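Local coordinates for protein P-granule scaffold (Caenorhabditis japonica, PDB 5W4A) that probably serves as a scaffold for the assembly of germ (P) granules, the RNA-protein condensates tied to mRNA repression in nematode germ cells, at residues 14-19 / 170-175; 40-44 / 59-63; 80-84 / 175-179; 120-126 / 145-151. All coordinates share one frame; numbering follows the deposited sequence.

Interaction 1 of 4, residues 14-19 / 170-175; sequences IRTYFF and FDAYVF
A buried carboxylate grips the turn after strand 14-16 with both oxygens: Asp171, in the first turn of helix 169-179, takes three donors from consecutive residues. Thr16 OG1 gives its proton to Asp171 OD1 at 2.6 Å, on the syn lone pair. Asp171 OD2 accepts two backbone amides, Tyr17 N on its syn lone pair at 2.8 Å and Phe18 N at 2.9 Å, the latter almost straight (173°) but from above the carboxylate plane. Thr16 OG1 lies anti to its own nitrogen (chi1 -177°), which also lets it receive Phe19 N in an ST motif, just where helix 20-28 is about to start.

Around this polar knot the packing is aromatic. Phe175 turns its edge to the face of Phe18, while Phe19 points its own edge at the face of Phe175, with centroids 5.0 Å apart in each pair. Val174 CG1 sits over the Phe19 ring, and Ile14 CG2 lies over the centre of the Phe170 ring, 3.6 Å from its centroid. Thr80 OG1 hydrogen-bonds Phe18 O, tying in helix 71-84. Three donors and the nearby helix N-terminus are likely to keep the carboxylate ionised despite its apolar surroundings, fixing the turn on the helix.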
loop_
_atom_site.group_PDB
_atom_site.type_symbol
_atom_site.label_atom_id
_atom_site.label_comp_id
_atom_site.label_asym_id
_atom_site.label_seq_id
_atom_site.Cartn_x
_atom_site.Cartn_y
_atom_site.Cartn_z
ATOM N N ILE C 14 -20.627 -5.193 -1.658
ATOM C CA ILE C 14 -19.591 -5.478 -2.642
ATOM C C ILE C 14 -19.021 -4.122 -3.072
ATOM O O ILE C 14 -19.647 -3.381 -3.827
ATOM C CB ILE C 14 -20.095 -6.285 -3.844
ATOM C CG1 ILE C 14 -20.813 -7.584 -3.397
ATOM C CG2 ILE C 14 -18.877 -6.606 -4.728
ATOM C CD1 ILE C 14 -21.235 -8.513 -4.559
ATOM N N ARG C 15 -17.818 -3.809 -2.587
ATOM C CA ARG C 15 -17.086 -2.599 -2.929
ATOM C C ARG C 15 -16.112 -2.899 -4.072
ATOM O O ARG C 15 -15.348 -3.875 -4.013
ATOM C CB ARG C 15 -16.341 -2.126 -1.682
ATOM C CG ARG C 15 -15.426 -0.972 -1.856
ATOM C CD ARG C 15 -14.904 -0.573 -0.427
ATOM N NE ARG C 15 -13.758 0.290 -0.500
ATOM C CZ ARG C 15 -13.769 1.611 -0.522
ATOM N NH1 ARG C 15 -14.910 2.306 -0.484
ATOM N NH2 ARG C 15 -12.621 2.230 -0.572
ATOM N N THR C 16 -16.180 -2.092 -5.135
ATOM C CA THR C 16 -15.475 -2.407 -6.377
ATOM C C THR C 16 -15.097 -1.142 -7.142
ATOM O O THR C 16 -15.814 -0.150 -7.133
ATOM C CB THR C 16 -16.328 -3.353 -7.250
ATOM O OG1 THR C 16 -15.596 -3.702 -8.438
ATOM C CG2 THR C 16 -17.638 -2.760 -7.655
ATOM N N TYR C 17 -13.914 -1.171 -7.775
ATOM C CA TYR C 17 -13.558 -0.208 -8.817
ATOM C C TYR C 17 -13.679 -0.848 -10.199
ATOM O O TYR C 17 -14.344 -0.305 -11.092
ATOM C CB TYR C 17 -12.125 0.358 -8.623
ATOM C CG TYR C 17 -11.778 1.186 -9.804
ATOM C CD1 TYR C 17 -12.404 2.413 -10.024
ATOM C CD2 TYR C 17 -10.916 0.698 -10.780
ATOM C CE1 TYR C 17 -12.202 3.129 -11.177
ATOM C CE2 TYR C 17 -10.688 1.411 -11.928
ATOM C CZ TYR C 17 -11.331 2.628 -12.123
ATOM O OH TYR C 17 -11.129 3.364 -13.254
ATOM N N PHE C 18 -13.068 -2.024 -10.376
ATOM C CA PHE C 18 -12.868 -2.599 -11.710
ATOM C C PHE C 18 -14.082 -3.370 -12.228
ATOM O O PHE C 18 -14.182 -3.597 -13.436
ATOM C CB PHE C 18 -11.660 -3.544 -11.696
ATOM C CG PHE C 18 -10.327 -2.846 -11.584
ATOM C CD1 PHE C 18 -9.689 -2.716 -10.356
ATOM C CD2 PHE C 18 -9.700 -2.327 -12.723
ATOM C CE1 PHE C 18 -8.467 -2.075 -10.261
ATOM C CE2 PHE C 18 -8.473 -1.696 -12.627
ATOM C CZ PHE C 18 -7.863 -1.551 -11.398
ATOM N N PHE C 19 -15.005 -3.789 -11.351
ATOM C CA PHE C 19 -16.083 -4.718 -11.724
ATOM C C PHE C 19 -17.470 -4.283 -11.220
ATOM O O PHE C 19 -18.223 -5.094 -10.678
ATOM C CB PHE C 19 -15.750 -6.112 -11.196
ATOM C CG PHE C 19 -14.461 -6.686 -11.752
ATOM C CD1 PHE C 19 -14.404 -7.110 -13.053
ATOM C CD2 PHE C 19 -13.312 -6.751 -10.962
ATOM C CE1 PHE C 19 -13.207 -7.639 -13.584
ATOM C CE2 PHE C 19 -12.128 -7.266 -11.478
ATOM C CZ PHE C 19 -12.093 -7.704 -12.799
ATOM N N PHE C 170 -12.672 -7.545 -3.222
ATOM C CA PHE C 170 -13.448 -8.171 -4.283
ATOM C C PHE C 170 -12.702 -8.139 -5.615
ATOM O O PHE C 170 -12.654 -9.139 -6.340
ATOM C CB PHE C 170 -14.806 -7.465 -4.416
ATOM C CG PHE C 170 -15.629 -7.923 -5.572
ATOM C CD1 PHE C 170 -16.116 -9.236 -5.601
ATOM C CD2 PHE C 170 -15.935 -7.075 -6.628
ATOM C CE1 PHE C 170 -16.928 -9.659 -6.635
ATOM C CE2 PHE C 170 -16.764 -7.510 -7.672
ATOM C CZ PHE C 170 -17.235 -8.803 -7.667
ATOM N N ASP C 171 -12.141 -6.992 -5.970
ATOM C CA ASP C 171 -11.474 -6.875 -7.259
ATOM C C ASP C 171 -10.237 -7.763 -7.289
ATOM O O ASP C 171 -9.965 -8.415 -8.316
ATOM C CB ASP C 171 -11.090 -5.423 -7.530
ATOM C CG ASP C 171 -12.269 -4.522 -7.811
ATOM O OD1 ASP C 171 -13.405 -5.047 -7.928
ATOM O OD2 ASP C 171 -12.048 -3.282 -7.912
ATOM N N ALA C 172 -9.463 -7.774 -6.195
ATOM C CA ALA C 172 -8.289 -8.638 -6.143
ATOM C C ALA C 172 -8.688 -10.090 -6.310
ATOM O O ALA C 172 -8.021 -10.846 -7.032
ATOM C CB ALA C 172 -7.527 -8.425 -4.830
ATOM N N TYR C 173 -9.806 -10.481 -5.692
ATOM C CA TYR C 173 -10.309 -11.853 -5.796
ATOM C C TYR C 173 -10.738 -12.185 -7.219
ATOM O O TYR C 173 -10.404 -13.258 -7.739
ATOM C CB TYR C 173 -11.469 -12.059 -4.816
ATOM C CG TYR C 173 -11.916 -13.500 -4.760
ATOM C CD1 TYR C 173 -11.092 -14.456 -4.170
ATOM C CD2 TYR C 173 -13.093 -13.909 -5.334
ATOM C CE1 TYR C 173 -11.442 -15.776 -4.129
ATOM C CE2 TYR C 173 -13.484 -15.277 -5.266
ATOM C CZ TYR C 173 -12.634 -16.178 -4.671
ATOM O OH TYR C 173 -12.916 -17.536 -4.598
ATOM N N VAL C 174 -11.499 -11.291 -7.858
ATOM C CA VAL C 174 -11.922 -11.519 -9.241
ATOM C C VAL C 174 -10.715 -11.665 -10.153
ATOM O O VAL C 174 -10.641 -12.603 -10.954
ATOM C CB VAL C 174 -12.842 -10.392 -9.733
ATOM C CG1 VAL C 174 -13.194 -10.581 -11.206
ATOM C CG2 VAL C 174 -14.150 -10.308 -8.907
ATOM N N PHE C 175 -9.749 -10.738 -10.065
ATOM C CA PHE C 175 -8.544 -10.865 -10.903
ATOM C C PHE C 175 -7.822 -12.182 -10.640
ATOM O O PHE C 175 -7.340 -12.828 -11.575
ATOM C CB PHE C 175 -7.572 -9.696 -10.675
ATOM C CG PHE C 175 -7.981 -8.392 -11.346
ATOM C CD1 PHE C 175 -8.111 -8.312 -12.736
ATOM C CD2 PHE C 175 -8.187 -7.219 -10.595
ATOM C CE1 PHE C 175 -8.465 -7.112 -13.376
ATOM C CE2 PHE C 175 -8.522 -6.013 -11.240
ATOM C CZ PHE C 175 -8.679 -5.966 -12.618
HETATM O O HOH W 1 -14.009 -5.148 -2.049
#

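Interaction 2 of 4, residues 40-44 / 59-63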
loop_
_atom_site.group_PDB
_atom_site.type_symbol
_atom_site.label_atom_id
_atom_site.label_comp_id
_atom_site.label_asym_id
_atom_site.label_seq_id
_atom_site.Cartn_x
_atom_site.Cartn_y
_atom_site.Cartn_z
ATOM N N ALA C 40 -27.354 -18.648 -15.577
ATOM C CA ALA C 40 -26.853 -17.360 -15.151
ATOM C C ALA C 40 -25.649 -16.957 -15.992
ATOM O O ALA C 40 -25.090 -17.733 -16.768
ATOM C CB ALA C 40 -26.451 -17.392 -13.672
ATOM N N ASN C 41 -25.246 -15.713 -15.829
ATOM C CA ASN C 41 -24.083 -15.221 -16.538
ATOM C C ASN C 41 -22.834 -16.023 -16.162
ATOM O O ASN C 41 -22.564 -16.265 -14.978
ATOM C CB ASN C 41 -23.874 -13.746 -16.214
ATOM C CG ASN C 41 -22.630 -13.199 -16.867
ATOM O OD1 ASN C 41 -21.550 -13.292 -16.307
ATOM N ND2 ASN C 41 -22.769 -12.647 -18.072
ATOM N N SER C 42 -22.075 -16.437 -17.176
ATOM C CA SER C 42 -20.981 -17.376 -16.950
ATOM C C SER C 42 -19.804 -16.745 -16.214
ATOM O O SER C 42 -19.092 -17.443 -15.496
ATOM C CB SER C 42 -20.490 -17.952 -18.275
ATOM O OG SER C 42 -19.800 -16.961 -19.021
ATOM N N PHE C 43 -19.555 -15.453 -16.411
ATOM C CA PHE C 43 -18.495 -14.761 -15.670
ATOM C C PHE C 43 -18.833 -14.718 -14.180
ATOM O O PHE C 43 -18.021 -15.126 -13.334
ATOM C CB PHE C 43 -18.319 -13.366 -16.301
ATOM C CG PHE C 43 -17.240 -12.479 -15.700
ATOM C CD1 PHE C 43 -16.220 -12.947 -14.875
ATOM C CD2 PHE C 43 -17.254 -11.126 -16.023
ATOM C CE1 PHE C 43 -15.265 -12.061 -14.351
ATOM C CE2 PHE C 43 -16.309 -10.259 -15.517
ATOM C CZ PHE C 43 -15.312 -10.724 -14.694
ATOM N N ALA C 44 -20.062 -14.308 -13.846
ATOM C CA ALA C 44 -20.504 -14.315 -12.457
ATOM C C ALA C 44 -20.506 -15.720 -11.873
ATOM O O ALA C 44 -20.080 -15.927 -10.726
ATOM C CB ALA C 44 -21.884 -13.682 -12.332
ATOM N N ASP C 59 -17.707 -13.259 -22.913
ATOM C CA ASP C 59 -18.522 -13.215 -21.698
ATOM C C ASP C 59 -18.080 -12.083 -20.779
ATOM O O ASP C 59 -18.905 -11.386 -20.187
ATOM C CB ASP C 59 -18.418 -14.527 -20.913
ATOM C CG ASP C 59 -19.047 -15.721 -21.632
ATOM O OD1 ASP C 59 -19.995 -15.522 -22.421
ATOM O OD2 ASP C 59 -18.599 -16.858 -21.358
ATOM N N ILE C 60 -16.772 -11.933 -20.622
ATOM C CA ILE C 60 -16.219 -10.907 -19.754
ATOM C C ILE C 60 -16.456 -9.522 -20.344
ATOM O O ILE C 60 -16.908 -8.601 -19.652
ATOM C CB ILE C 60 -14.724 -11.194 -19.545
ATOM C CG1 ILE C 60 -14.554 -12.475 -18.730
ATOM C CG2 ILE C 60 -14.042 -10.018 -18.869
ATOM C CD1 ILE C 60 -13.080 -12.957 -18.671
ATOM N N VAL C 61 -16.172 -9.356 -21.643
ATOM C CA VAL C 61 -16.346 -8.052 -22.279
ATOM C C VAL C 61 -17.802 -7.606 -22.180
ATOM O O VAL C 61 -18.091 -6.415 -21.995
ATOM C CB VAL C 61 -15.850 -8.105 -23.740
ATOM C CG1 VAL C 61 -16.135 -6.779 -24.482
ATOM C CG2 VAL C 61 -14.358 -8.407 -23.780
ATOM N N GLN C 62 -18.747 -8.553 -22.292
ATOM C CA GLN C 62 -20.164 -8.212 -22.246
ATOM C C GLN C 62 -20.570 -7.645 -20.896
ATOM O O GLN C 62 -21.415 -6.739 -20.823
ATOM C CB GLN C 62 -21.018 -9.441 -22.572
ATOM C CG GLN C 62 -21.008 -9.833 -24.037
ATOM C CD GLN C 62 -21.535 -8.729 -24.921
ATOM O OE1 GLN C 62 -22.556 -8.106 -24.612
ATOM N NE2 GLN C 62 -20.822 -8.450 -26.007
ATOM N N ILE C 63 -20.018 -8.200 -19.807
ATOM C CA ILE C 63 -20.296 -7.677 -18.478
ATOM C C ILE C 63 -19.624 -6.321 -18.288
ATOM O O ILE C 63 -20.181 -5.423 -17.646
ATOM C CB ILE C 63 -19.841 -8.697 -17.412
ATOM C CG1 ILE C 63 -20.871 -9.825 -17.263
ATOM C CG2 ILE C 63 -19.586 -8.029 -16.041
ATOM C CD1 ILE C 63 -22.224 -9.402 -16.642
HETATM O O HOH W 2 -21.563 -11.820 -20.200
#
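Ser42 OG donates to Asp59 OD2 at 2.6 Å, joining the first turn of helix 42-47 to helix 57-64. The hydroxyl comes down on the carboxylate from well above its plane, 77° out of it. It can do so because OG stands between the backbone N and the carbonyl carbon (chi1 71°), pointing across to Asp59; serine suits the place because its short side chain puts a donor directly within reach of the carboxylate.

Asn41 works in two directions. Its OD1 caps helix 42-47 by accepting Ala44 N at 3.1 Å, in the carbonyl plane, while ND2 donates to a water that in turn donates a hydrogen bond to Asp59 O. The amide also lies against the end of Ile63, with ND2 3.5 Å from Ile63 CG1. With alanine in place of Asn41, Ala44 N would probably lose its cap, the bridging water its donor, and the CG1 branch of Ile63 its cover.

Phe43 supplies the apolar half. Ile60 CG1 stands over the centre of its ring, 4.0 Å from the centroid, and Ile63 CB meets the ring edge at Phe43 CD2. Leu22, Val174 and Ile178 also touch the Phe43 side chain, bringing in helices 20-28 and 169-179. Polar groups at the partly exposed margin thus set the start of one helix against the other, while the aromatic ring binds both to the interior.

Interaction 3 of 4, residues 80-84 / 175-179. With EDO (1,2-ethanediol), chain T; EDO (1,2-ethanediol), chain Q.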
loop_
_atom_site.group_PDB
_atom_site.type_symbol
_atom_site.label_atom_id
_atom_site.label_comp_id
_atom_site.label_asym_id
_atom_site.label_seq_id
_atom_site.Cartn_x
_atom_site.Cartn_y
_atom_site.Cartn_z
ATOM N N THR C 80 -9.912 -2.078 -16.585
ATOM C CA THR C 80 -9.998 -3.520 -16.343
ATOM C C THR C 80 -9.375 -4.300 -17.497
ATOM O O THR C 80 -8.636 -5.256 -17.266
ATOM C CB THR C 80 -11.451 -3.922 -16.115
ATOM O OG1 THR C 80 -11.970 -3.009 -15.131
ATOM C CG2 THR C 80 -11.558 -5.369 -15.611
ATOM N N LEU C 81 -9.628 -3.883 -18.738
ATOM C CA LEU C 81 -9.020 -4.558 -19.883
ATOM C C LEU C 81 -7.488 -4.522 -19.799
ATOM O O LEU C 81 -6.807 -5.533 -20.042
ATOM C CB LEU C 81 -9.489 -3.921 -21.184
ATOM C CG LEU C 81 -10.958 -4.035 -21.579
ATOM C CD1 LEU C 81 -11.155 -3.291 -22.896
ATOM C CD2 LEU C 81 -11.427 -5.469 -21.710
ATOM N N LEU C 82 -6.913 -3.373 -19.450
ATOM C CA LEU C 82 -5.460 -3.301 -19.328
ATOM C C LEU C 82 -4.942 -4.240 -18.250
ATOM O O LEU C 82 -3.902 -4.883 -18.422
ATOM C CB LEU C 82 -5.011 -1.885 -19.012
ATOM C CG LEU C 82 -5.222 -0.864 -20.123
ATOM C CD1 LEU C 82 -4.726 0.488 -19.668
ATOM C CD2 LEU C 82 -4.464 -1.315 -21.385
ATOM N N ALA C 83 -5.627 -4.300 -17.117
ATOM C CA ALA C 83 -5.182 -5.158 -16.027
ATOM C C ALA C 83 -5.301 -6.628 -16.400
ATOM O O ALA C 83 -4.568 -7.458 -15.865
ATOM C CB ALA C 83 -5.996 -4.858 -14.769
ATOM N N LEU C 84 -6.224 -6.966 -17.295
ATOM C CA LEU C 84 -6.464 -8.344 -17.709
ATOM C C LEU C 84 -5.463 -8.853 -18.737
ATOM O O LEU C 84 -5.472 -10.050 -19.032
ATOM C CB LEU C 84 -7.883 -8.489 -18.281
ATOM C CG LEU C 84 -9.016 -8.454 -17.248
ATOM C CD1 LEU C 84 -10.393 -8.396 -17.930
ATOM C CD2 LEU C 84 -8.955 -9.636 -16.285
ATOM N N PHE C 175 -9.749 -10.738 -10.065
ATOM C CA PHE C 175 -8.544 -10.865 -10.903
ATOM C C PHE C 175 -7.822 -12.182 -10.640
ATOM O O PHE C 175 -7.340 -12.828 -11.575
ATOM C CB PHE C 175 -7.572 -9.696 -10.675
ATOM C CG PHE C 175 -7.981 -8.392 -11.346
ATOM C CD1 PHE C 175 -8.111 -8.312 -12.736
ATOM C CD2 PHE C 175 -8.187 -7.219 -10.595
ATOM C CE1 PHE C 175 -8.465 -7.112 -13.376
ATOM C CE2 PHE C 175 -8.522 -6.013 -11.240
ATOM C CZ PHE C 175 -8.679 -5.966 -12.618
ATOM N N THR C 176 -7.704 -12.582 -9.376
ATOM C CA THR C 176 -7.044 -13.840 -9.060
ATOM C C THR C 176 -7.745 -15.005 -9.744
ATOM O O THR C 176 -7.087 -15.876 -10.335
ATOM C CB THR C 176 -7.002 -14.031 -7.545
ATOM O OG1 THR C 176 -6.103 -13.065 -6.967
ATOM C CG2 THR C 176 -6.540 -15.419 -7.163
ATOM N N LYS C 177 -9.078 -15.029 -9.694
ATOM C CA LYS C 177 -9.844 -16.110 -10.316
ATOM C C LYS C 177 -9.663 -16.111 -11.831
ATOM O O LYS C 177 -9.391 -17.165 -12.433
ATOM C CB LYS C 177 -11.336 -15.975 -9.957
ATOM C CG LYS C 177 -11.709 -16.282 -8.504
ATOM C CD LYS C 177 -11.709 -17.778 -8.200
ATOM C CE LYS C 177 -12.796 -18.501 -8.978
ATOM N NZ LYS C 177 -12.932 -19.925 -8.565
ATOM N N ILE C 178 -9.812 -14.937 -12.480
ATOM C CA ILE C 178 -9.836 -14.883 -13.943
ATOM C C ILE C 178 -8.451 -15.073 -14.539
ATOM O O ILE C 178 -8.310 -15.679 -15.610
ATOM C CB ILE C 178 -10.470 -13.558 -14.407
ATOM C CG1 ILE C 178 -11.933 -13.519 -13.972
ATOM C CG2 ILE C 178 -10.300 -13.357 -15.918
ATOM C CD1 ILE C 178 -12.814 -14.545 -14.668
ATOM N N LEU C 179 -7.414 -14.565 -13.880
ATOM C CA LEU C 179 -6.056 -14.663 -14.385
ATOM C C LEU C 179 -5.321 -15.890 -13.887
ATOM O O LEU C 179 -4.144 -16.049 -14.222
ATOM C CB LEU C 179 -5.271 -13.413 -14.007
ATOM C CG LEU C 179 -5.852 -12.131 -14.613
ATOM C CD1 LEU C 179 -5.060 -10.953 -14.095
ATOM C CD2 LEU C 179 -5.887 -12.177 -16.133
HETATM C C1 EDO T . -7.727 -19.161 -15.529
HETATM O O1 EDO T . -7.157 -19.423 -16.817
HETATM C C2 EDO T . -9.250 -18.971 -15.595
HETATM O O2 EDO T . -9.677 -18.135 -16.690
HETATM C C1 EDO Q . -7.302 -14.446 -19.034
HETATM O O1 EDO Q . -6.749 -15.628 -18.429
HETATM C C2 EDO Q . -8.416 -14.808 -20.012
HETATM O O2 EDO Q . -9.625 -15.110 -19.304
#
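Phe175 reaches from helix 169-179 toward helix 71-84. Its CB carries CG anti to the carbonyl carbon (chi1 -77°), which swings the ring out to one side of its own helix and across to the other. Along the ring, CD1 comes first, meeting Leu84 CD2 at 3.9 Å in the ring's edge region. CE1 touches both that methyl and Ala83 CB. At the far end CZ packs on Ala83 CB at 3.6 Å, with Thr80 CG2 a little farther off at 4.2 Å. Alanine suits the place where the ring tip arrives, because its single methyl lets the large ring come close to the helix.

One turn on, Leu179 fills the space beside Leu84. Its CD2 touches Leu84 O at 3.6 Å and Leu84 CD2 at 4.0 Å, while CD1 lies against Ala83 O. Ile178 adds CG2 against the same Leu84 methyl, and its carbonyl accepts from two ethanediols, probably left from crystallisation. Leu84 and Ile178 both also touch Ile60, so helix 57-64 joins the group.

With segment axes 11.7 Å apart and inclined at 54°, the helices meet mainly through Phe175, Leu84 and Leu179 reaching across, an apolar helix-helix interface within the core of this largely helical domain.

Interaction 4 of 4, residues 120-126 / 145-151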
loop_
_atom_site.group_PDB
_atom_site.type_symbol
_atom_site.label_atom_id
_atom_site.label_comp_id
_atom_site.label_asym_id
_atom_site.label_seq_id
_atom_site.Cartn_x
_atom_site.Cartn_y
_atom_site.Cartn_z
ATOM N N LYS C 120 6.427 2.377 -20.416
ATOM C CA LYS C 120 6.314 1.706 -19.127
ATOM C C LYS C 120 7.269 2.297 -18.088
ATOM O O LYS C 120 6.931 2.334 -16.902
ATOM C CB LYS C 120 6.541 0.202 -19.302
ATOM C CG LYS C 120 5.362 -0.519 -19.987
ATOM C CD LYS C 120 5.487 -2.040 -19.893
ATOM C CE LYS C 120 4.216 -2.732 -20.348
ATOM N NZ LYS C 120 4.400 -4.210 -20.443
ATOM N N LYS C 121 8.445 2.785 -18.496
ATOM C CA LYS C 121 9.325 3.441 -17.527
ATOM C C LYS C 121 8.773 4.803 -17.112
ATOM O O LYS C 121 8.832 5.170 -15.929
ATOM C CB LYS C 121 10.739 3.594 -18.095
ATOM C CG LYS C 121 11.309 2.359 -18.799
ATOM C CD LYS C 121 11.016 1.022 -18.098
ATOM C CE LYS C 121 11.963 0.766 -16.931
ATOM N NZ LYS C 121 11.771 -0.589 -16.332
ATOM N N LYS C 122 8.247 5.576 -18.071
ATOM C CA LYS C 122 7.592 6.834 -17.722
ATOM C C LYS C 122 6.392 6.574 -16.833
ATOM O O LYS C 122 6.158 7.297 -15.850
ATOM C CB LYS C 122 7.139 7.588 -18.980
ATOM C CG LYS C 122 8.253 8.305 -19.711
ATOM C CD LYS C 122 7.718 9.086 -20.908
ATOM C CE LYS C 122 8.840 9.451 -21.878
ATOM N NZ LYS C 122 9.466 8.241 -22.489
ATOM N N LEU C 123 5.617 5.536 -17.155
ATOM C CA LEU C 123 4.465 5.219 -16.323
ATOM C C LEU C 123 4.902 4.757 -14.944
ATOM O O LEU C 123 4.247 5.087 -13.954
ATOM C CB LEU C 123 3.580 4.148 -16.979
ATOM C CG LEU C 123 2.666 4.643 -18.107
ATOM C CD1 LEU C 123 1.786 3.527 -18.594
ATOM C CD2 LEU C 123 1.811 5.824 -17.682
ATOM N N ASN C 124 5.988 3.970 -14.856
ATOM C CA ASN C 124 6.462 3.529 -13.548
ATOM C C ASN C 124 6.680 4.732 -12.633
ATOM O O ASN C 124 6.232 4.732 -11.479
ATOM C CB ASN C 124 7.749 2.704 -13.700
ATOM C CG ASN C 124 8.454 2.447 -12.373
ATOM O OD1 ASN C 124 9.610 2.878 -12.164
ATOM N ND2 ASN C 124 7.796 1.726 -11.493
ATOM N N LEU C 125 7.355 5.778 -13.132
ATOM C CA LEU C 125 7.597 6.952 -12.298
ATOM C C LEU C 125 6.286 7.665 -11.963
ATOM O O LEU C 125 6.081 8.139 -10.831
ATOM C CB LEU C 125 8.583 7.916 -12.978
ATOM C CG LEU C 125 10.010 7.378 -13.158
ATOM C CD1 LEU C 125 10.874 8.453 -13.819
ATOM C CD2 LEU C 125 10.651 6.901 -11.848
HETATM N N MSE C 126 5.363 7.712 -12.917
HETATM C CA MSE C 126 4.087 8.344 -12.690
HETATM C C MSE C 126 3.330 7.607 -11.580
HETATM O O MSE C 126 2.707 8.255 -10.721
HETATM C CB MSE C 126 3.243 8.365 -13.982
HETATM C CG MSE C 126 1.739 8.739 -13.768
HETATM SE SE MSE C 126 0.731 8.515 -15.448
HETATM C CE MSE C 126 2.029 9.364 -16.654
ATOM N N ILE C 145 -1.027 0.808 -12.870
ATOM C CA ILE C 145 0.279 0.911 -13.526
ATOM C C ILE C 145 1.206 -0.216 -13.065
ATOM O O ILE C 145 1.882 -0.869 -13.884
ATOM C CB ILE C 145 0.895 2.305 -13.284
ATOM C CG1 ILE C 145 0.180 3.347 -14.136
ATOM C CG2 ILE C 145 2.382 2.315 -13.664
ATOM C CD1 ILE C 145 0.476 4.763 -13.750
ATOM N N LYS C 146 1.257 -0.474 -11.755
ATOM C CA LYS C 146 2.159 -1.498 -11.246
ATOM C C LYS C 146 1.751 -2.872 -11.747
ATOM O O LYS C 146 2.615 -3.711 -12.029
ATOM C CB LYS C 146 2.187 -1.433 -9.719
ATOM C CG LYS C 146 2.866 -0.165 -9.215
ATOM C CD LYS C 146 2.726 0.040 -7.733
ATOM C CE LYS C 146 3.344 1.397 -7.243
ATOM N NZ LYS C 146 4.806 1.466 -7.586
ATOM N N THR C 147 0.444 -3.106 -11.893
ATOM C CA THR C 147 -0.062 -4.360 -12.441
ATOM C C THR C 147 0.320 -4.525 -13.916
ATOM O O THR C 147 0.834 -5.579 -14.323
ATOM C CB THR C 147 -1.582 -4.384 -12.247
ATOM O OG1 THR C 147 -1.873 -4.424 -10.849
ATOM C CG2 THR C 147 -2.191 -5.636 -12.900
ATOM N N ILE C 148 0.113 -3.470 -14.720
ATOM C CA ILE C 148 0.454 -3.465 -16.146
ATOM C C ILE C 148 1.945 -3.742 -16.346
ATOM O O ILE C 148 2.345 -4.469 -17.275
ATOM C CB ILE C 148 0.047 -2.112 -16.771
ATOM C CG1 ILE C 148 -1.484 -1.987 -16.819
ATOM C CG2 ILE C 148 0.671 -1.946 -18.161
ATOM C CD1 ILE C 148 -1.933 -0.532 -17.000
ATOM N N ASN C 149 2.786 -3.178 -15.482
ATOM C CA ASN C 149 4.237 -3.295 -15.618
ATOM C C ASN C 149 4.783 -4.597 -15.053
ATOM O O ASN C 149 5.988 -4.855 -15.201
ATOM C CB ASN C 149 4.904 -2.106 -14.940
ATOM C CG ASN C 149 4.905 -0.863 -15.813
ATOM O OD1 ASN C 149 4.669 -0.931 -17.020
ATOM N ND2 ASN C 149 5.185 0.281 -15.205
ATOM N N SER C 150 3.942 -5.410 -14.418
ATOM C CA SER C 150 4.376 -6.694 -13.879
ATOM C C SER C 150 4.631 -7.667 -15.021
ATOM O O SER C 150 3.894 -7.703 -16.006
ATOM C CB SER C 150 3.319 -7.274 -12.945
ATOM O OG SER C 150 3.204 -6.478 -11.792
ATOM N N GLU C 151 5.674 -8.470 -14.892
ATOM C CA GLU C 151 6.001 -9.375 -15.989
ATOM C C GLU C 151 5.498 -10.801 -15.788
ATOM O O GLU C 151 5.065 -11.434 -16.754
ATOM C CB GLU C 151 7.515 -9.374 -16.242
ATOM C CG GLU C 151 7.991 -8.144 -17.045
ATOM C CD GLU C 151 7.426 -8.095 -18.473
ATOM O OE1 GLU C 151 7.057 -9.165 -19.017
ATOM O OE2 GLU C 151 7.335 -6.981 -19.039
HETATM O O HOH W 3 4.637 -5.992 -18.259
HETATM O O HOH W 4 5.462 0.257 -12.183
HETATM O O HOH W 5 4.787 2.504 -10.467
#
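This is a partly buried helix-helix contact, its centre about 17 Å from the centre of the chain, where helix 116-131 lies beside the C-terminal end of helix 136-148; apolar at one end, it turns polar and watery at the other. Ile145 CG2 packs against Leu123, 3.4 Å from Leu123 O, and its CD1 crosses to SE of Met126, a selenomethionine.

Asn149 lies alongside Lys120, the two chains running in opposite directions. Asn149 ND2 donates weakly to Lys120 O (3.2 Å, 134°) and shares a water with Asn124 ND2. Its OD1, 3.1 Å from Lys120 CG, is buried by the lysine's extended chain without a polar partner in the model. A leucine in its place would probably leave that water without one of its two donors and Lys120 O with only its helical bond from Asn124 N.

Lys120 NZ donates to a second water near Ile148 O, while Glu151 OE2 stays 4.3 Å away, beyond a salt bridge. Much of the polar linkage here therefore runs through water, and is likely to hold the helices less rigidly than direct bonds would.

Interactions 1 and 3 are buried near the centre of the chain and share helix 169-179, with Phe175 belonging to both; Thr80 joins them by meeting both Phe18 and Phe19. They differ in chemistry: interaction 1 buries an ionisable group among aromatic rings, whereas interaction 3 is apolar between its segments. Interaction 2 lies farther out and mixes hydrogen bonds with apolar packing, yet its Phe43 reaches Phe19, Val174 and Ile178, linking it to both core contacts. Interaction 4 lies toward the surface, on the opposite side of the chain's centre from interaction 2, and relies most on water; it meets interaction 3 where Leu82 packs on Ile148.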